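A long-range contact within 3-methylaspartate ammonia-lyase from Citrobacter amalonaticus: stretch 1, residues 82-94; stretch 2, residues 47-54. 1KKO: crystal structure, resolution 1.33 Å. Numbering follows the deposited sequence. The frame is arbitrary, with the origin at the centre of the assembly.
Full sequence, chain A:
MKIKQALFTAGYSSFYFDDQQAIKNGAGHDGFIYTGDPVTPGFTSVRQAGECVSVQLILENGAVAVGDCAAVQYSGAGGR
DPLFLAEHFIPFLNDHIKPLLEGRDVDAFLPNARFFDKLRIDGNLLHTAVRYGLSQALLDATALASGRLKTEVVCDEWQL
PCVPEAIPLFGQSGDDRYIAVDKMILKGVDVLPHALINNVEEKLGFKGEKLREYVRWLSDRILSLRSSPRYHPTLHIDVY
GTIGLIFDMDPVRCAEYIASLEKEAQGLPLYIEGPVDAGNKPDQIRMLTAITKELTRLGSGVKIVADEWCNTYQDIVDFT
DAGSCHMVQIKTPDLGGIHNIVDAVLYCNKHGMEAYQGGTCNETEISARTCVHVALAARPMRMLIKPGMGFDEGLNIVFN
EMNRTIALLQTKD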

# COMPACT_ATOMS: atom_id res chain seq x y z
N PRO A 82 22.52 7.48 6.16
CA PRO A 82 22.73 6.31 5.30
C PRO A 82 21.52 5.39 5.13
O PRO A 82 20.57 5.53 5.87
CB PRO A 82 23.84 5.54 6.05
CG PRO A 82 24.40 6.47 7.02
CD PRO A 82 23.34 7.45 7.38
N LEU A 83 21.56 4.45 4.19
CA LEU A 83 20.44 3.51 4.08
C LEU A 83 20.33 2.76 5.40
O LEU A 83 21.30 2.62 6.16
CB LEU A 83 20.57 2.56 2.89
CG LEU A 83 21.53 1.37 2.99
CD1 LEU A 83 21.52 0.63 1.66
CD2 LEU A 83 22.94 1.78 3.35
N PHE A 84 19.13 2.27 5.64
CA PHE A 84 18.72 1.76 6.93
C PHE A 84 18.33 0.30 6.84
O PHE A 84 17.27 -0.03 6.31
CB PHE A 84 17.53 2.61 7.40
CG PHE A 84 17.00 2.25 8.74
CD1 PHE A 84 17.66 2.64 9.89
CD2 PHE A 84 15.82 1.54 8.86
CE1 PHE A 84 17.16 2.30 11.13
CE2 PHE A 84 15.33 1.20 10.10
CZ PHE A 84 16.00 1.58 11.23
N LEU A 85 19.20 -0.56 7.37
CA LEU A 85 18.98 -2.01 7.33
C LEU A 85 18.71 -2.59 8.71
O LEU A 85 19.43 -2.30 9.67
CB LEU A 85 20.17 -2.70 6.68
CG LEU A 85 20.50 -2.26 5.25
CD1 LEU A 85 21.57 -3.19 4.68
CD2 LEU A 85 19.28 -2.26 4.35
N ALA A 86 17.67 -3.41 8.82
CA ALA A 86 17.26 -3.96 10.11
C ALA A 86 18.32 -4.80 10.81
O ALA A 86 18.43 -4.78 12.05
CB ALA A 86 15.99 -4.76 9.97
N GLU A 87 19.11 -5.53 10.04
CA GLU A 87 20.11 -6.44 10.59
C GLU A 87 20.92 -5.74 11.65
O GLU A 87 21.12 -6.28 12.74
CB GLU A 87 21.04 -6.95 9.49
N HIS A 88 21.40 -4.55 11.31
CA HIS A 88 22.25 -3.77 12.18
C HIS A 88 21.47 -3.14 13.31
O HIS A 88 21.89 -3.13 14.46
CB HIS A 88 22.93 -2.67 11.37
N PHE A 89 20.30 -2.62 12.98
CA PHE A 89 19.57 -1.85 13.96
C PHE A 89 18.79 -2.61 15.02
O PHE A 89 18.58 -2.08 16.10
CB PHE A 89 18.71 -0.81 13.25
CG PHE A 89 19.49 0.40 12.85
CD1 PHE A 89 19.74 1.40 13.78
CD2 PHE A 89 20.01 0.53 11.57
CE1 PHE A 89 20.47 2.51 13.44
CE2 PHE A 89 20.75 1.66 11.22
CZ PHE A 89 20.97 2.65 12.16
N ILE A 90 18.39 -3.85 14.74
CA ILE A 90 17.61 -4.60 15.72
C ILE A 90 18.39 -4.77 17.04
O ILE A 90 17.91 -4.39 18.10
CB ILE A 90 17.11 -5.95 15.14
CG1 ILE A 90 16.03 -5.72 14.07
CG2 ILE A 90 16.53 -6.84 16.23
CD1 ILE A 90 14.75 -5.16 14.62
N PRO A 91 19.61 -5.31 16.99
CA PRO A 91 20.41 -5.45 18.21
C PRO A 91 20.71 -4.11 18.87
O PRO A 91 20.65 -4.01 20.10
CB PRO A 91 21.71 -6.10 17.73
CG PRO A 91 21.47 -6.57 16.38
CD PRO A 91 20.31 -5.84 15.81
N PHE A 92 21.02 -3.11 18.06
CA PHE A 92 21.29 -1.76 18.54
C PHE A 92 20.10 -1.24 19.34
O PHE A 92 20.25 -0.73 20.45
CB PHE A 92 21.59 -0.85 17.34
CG PHE A 92 21.77 0.61 17.69
CD1 PHE A 92 20.68 1.46 17.80
CD2 PHE A 92 23.05 1.15 17.87
CE1 PHE A 92 20.84 2.79 18.11
CE2 PHE A 92 23.21 2.48 18.17
CZ PHE A 92 22.12 3.30 18.29
N LEU A 93 18.90 -1.38 18.79
CA LEU A 93 17.70 -0.88 19.46
C LEU A 93 17.38 -1.67 20.73
O LEU A 93 17.02 -1.08 21.76
CB LEU A 93 16.51 -0.91 18.50
CG LEU A 93 16.64 0.07 17.33
CD1 LEU A 93 15.65 -0.29 16.21
CD2 LEU A 93 16.44 1.51 17.79
N ASN A 94 17.51 -2.99 20.67
CA ASN A 94 17.24 -3.80 21.85
C ASN A 94 18.22 -3.48 22.97
O ASN A 94 17.83 -3.35 24.13
CB ASN A 94 17.27 -5.29 21.50
CG ASN A 94 16.02 -5.74 20.76
OD1 ASN A 94 14.92 -5.27 21.04
ND2 ASN A 94 16.19 -6.64 19.81
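Stretch 2 (47-54) RQAGECVS

The carboxylate of E51, a strand residue, reaches across to the first turn of a helix and takes up two of its first backbone NH groups, one directly and the next through water. A86 N donates to E51 OE1 at 2.9 Å with an N-H...acceptor angle of 155°, the one direct hydrogen bond between the two stretches. The same oxygen, E51 OE1, accepts a hydrogen bond from water 1 at 2.6 Å, and that water in turn accepts one from E87 N at 2.8 Å. Amides in the first turn of a helix have no carbonyl of a preceding turn to bind, so an acceptor at this position supplies what the helix itself cannot.

Stretch 2 is extended throughout, a strand from 47 to 54 that continues later in the chain. Stretch 1 begins as a loop and becomes helical at A86, with L85 in the N-cap position. The helix and strand axes run nearly parallel, their N-to-C directions only 13° apart, and approach each other to 8.7 Å. The backbones come near one another where the loop turns into the helix: the CA atoms of L85 and E51 are 5.8 Å apart, and those of A86 and V53 6.1 Å.

From E51 to S54 the side chains alternate toward and away; before that the pattern is irregular, since Q48, three residues before E51, also points toward stretch 1 and A49 sideways. G50 has no side chain, and nothing of stretch 1 lies close to it. E51 has chi1 in the m and chi2 in the t well, an extended arrangement that carries its carboxylate to the start of the helix. On the way its CB passes 3.7 Å from F84 O, a carbonyl oxygen buried by the contact without a polar partner. Beside the carboxylate, L85 CD2 lies 3.8 Å from E51 OE2; the CA-to-CB bond of L85 points away overall, but the end of the side chain comes back nearer to the strand.

V53 forms the apolar counterpart to this polar site and is covered more extensively than any other residue of the pair of stretches. V53 CG2 lies 3.9 Å from both A86 CB and F84 CE2; I90 CD1 lies 3.8 Å from V53 CG1 and 4.0 Å from V53 CG2, and L93 CD1 lies 3.8 Å from V53 CG1. A86, I90 and L93, from successive turns of the helix, thus all contact V53. The ring of F84 presents its edge to the strand backbone, with CE2 4.2 Å from C52 C.

Toward the start of both stretches the contact continues through Q48. Q48 NE2 lies 3.8 Å from L83 CD1 and 4.0 Å from L85 CD1, so the two leucines border the Q48 amide. Altogether the two stretches bury 463 Å², counting both sides, with V53 (98 Å²) and E51 (81 Å²) the most extensively covered residues.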

# COMPACT_ATOMS: atom_id res chain seq x y z
N ARG A 47 20.59 -1.20 -6.12
CA ARG A 47 19.24 -1.22 -5.62
C ARG A 47 19.11 -2.35 -4.61
O ARG A 47 19.51 -3.48 -4.89
CB ARG A 47 18.25 -1.39 -6.77
CG ARG A 47 16.85 -1.73 -6.38
CD ARG A 47 15.88 -1.57 -7.52
NE ARG A 47 15.57 -0.17 -7.73
CZ ARG A 47 14.90 0.30 -8.75
NH1 ARG A 47 14.61 1.59 -8.81
NH2 ARG A 47 14.54 -0.50 -9.75
N GLN A 48 18.56 -2.03 -3.44
CA GLN A 48 18.38 -2.97 -2.34
C GLN A 48 16.95 -2.88 -1.83
O GLN A 48 16.33 -1.82 -1.85
CB GLN A 48 19.38 -2.66 -1.20
CG GLN A 48 20.82 -2.93 -1.59
CD GLN A 48 21.81 -2.62 -0.51
OE1 GLN A 48 22.82 -1.98 -0.78
NE2 GLN A 48 21.52 -3.04 0.72
N ALA A 49 16.42 -4.00 -1.38
CA ALA A 49 15.09 -4.02 -0.79
C ALA A 49 14.98 -2.98 0.32
O ALA A 49 15.84 -2.86 1.17
CB ALA A 49 14.81 -5.37 -0.20
N GLY A 50 13.89 -2.22 0.32
CA GLY A 50 13.66 -1.27 1.38
C GLY A 50 13.29 -2.00 2.67
O GLY A 50 12.50 -2.94 2.66
N GLU A 51 13.85 -1.53 3.78
CA GLU A 51 13.62 -2.14 5.08
C GLU A 51 13.14 -1.14 6.09
O GLU A 51 13.36 0.07 5.94
CB GLU A 51 14.88 -2.82 5.62
CG GLU A 51 15.37 -3.94 4.72
CD GLU A 51 16.49 -4.76 5.31
OE1 GLU A 51 16.64 -4.80 6.55
OE2 GLU A 51 17.20 -5.42 4.52
N CYS A 52 12.46 -1.64 7.10
CA CYS A 52 12.04 -0.82 8.21
C CYS A 52 12.20 -1.61 9.50
O CYS A 52 12.47 -2.80 9.49
CB CYS A 52 10.58 -0.38 8.04
SG CYS A 52 9.42 -1.76 7.95
N VAL A 53 12.04 -0.92 10.62
CA VAL A 53 11.94 -1.57 11.91
C VAL A 53 10.69 -1.05 12.59
O VAL A 53 10.56 0.15 12.82
CB VAL A 53 13.15 -1.32 12.82
CG1 VAL A 53 12.89 -1.88 14.23
CG2 VAL A 53 14.40 -1.93 12.22
N SER A 54 9.75 -1.95 12.88
CA SER A 54 8.55 -1.56 13.58
C SER A 54 8.84 -1.48 15.07
O SER A 54 9.49 -2.34 15.64
CB SER A 54 7.43 -2.57 13.37
OG SER A 54 6.92 -2.56 12.04
O HOH W 1 18.49 -6.44 7.47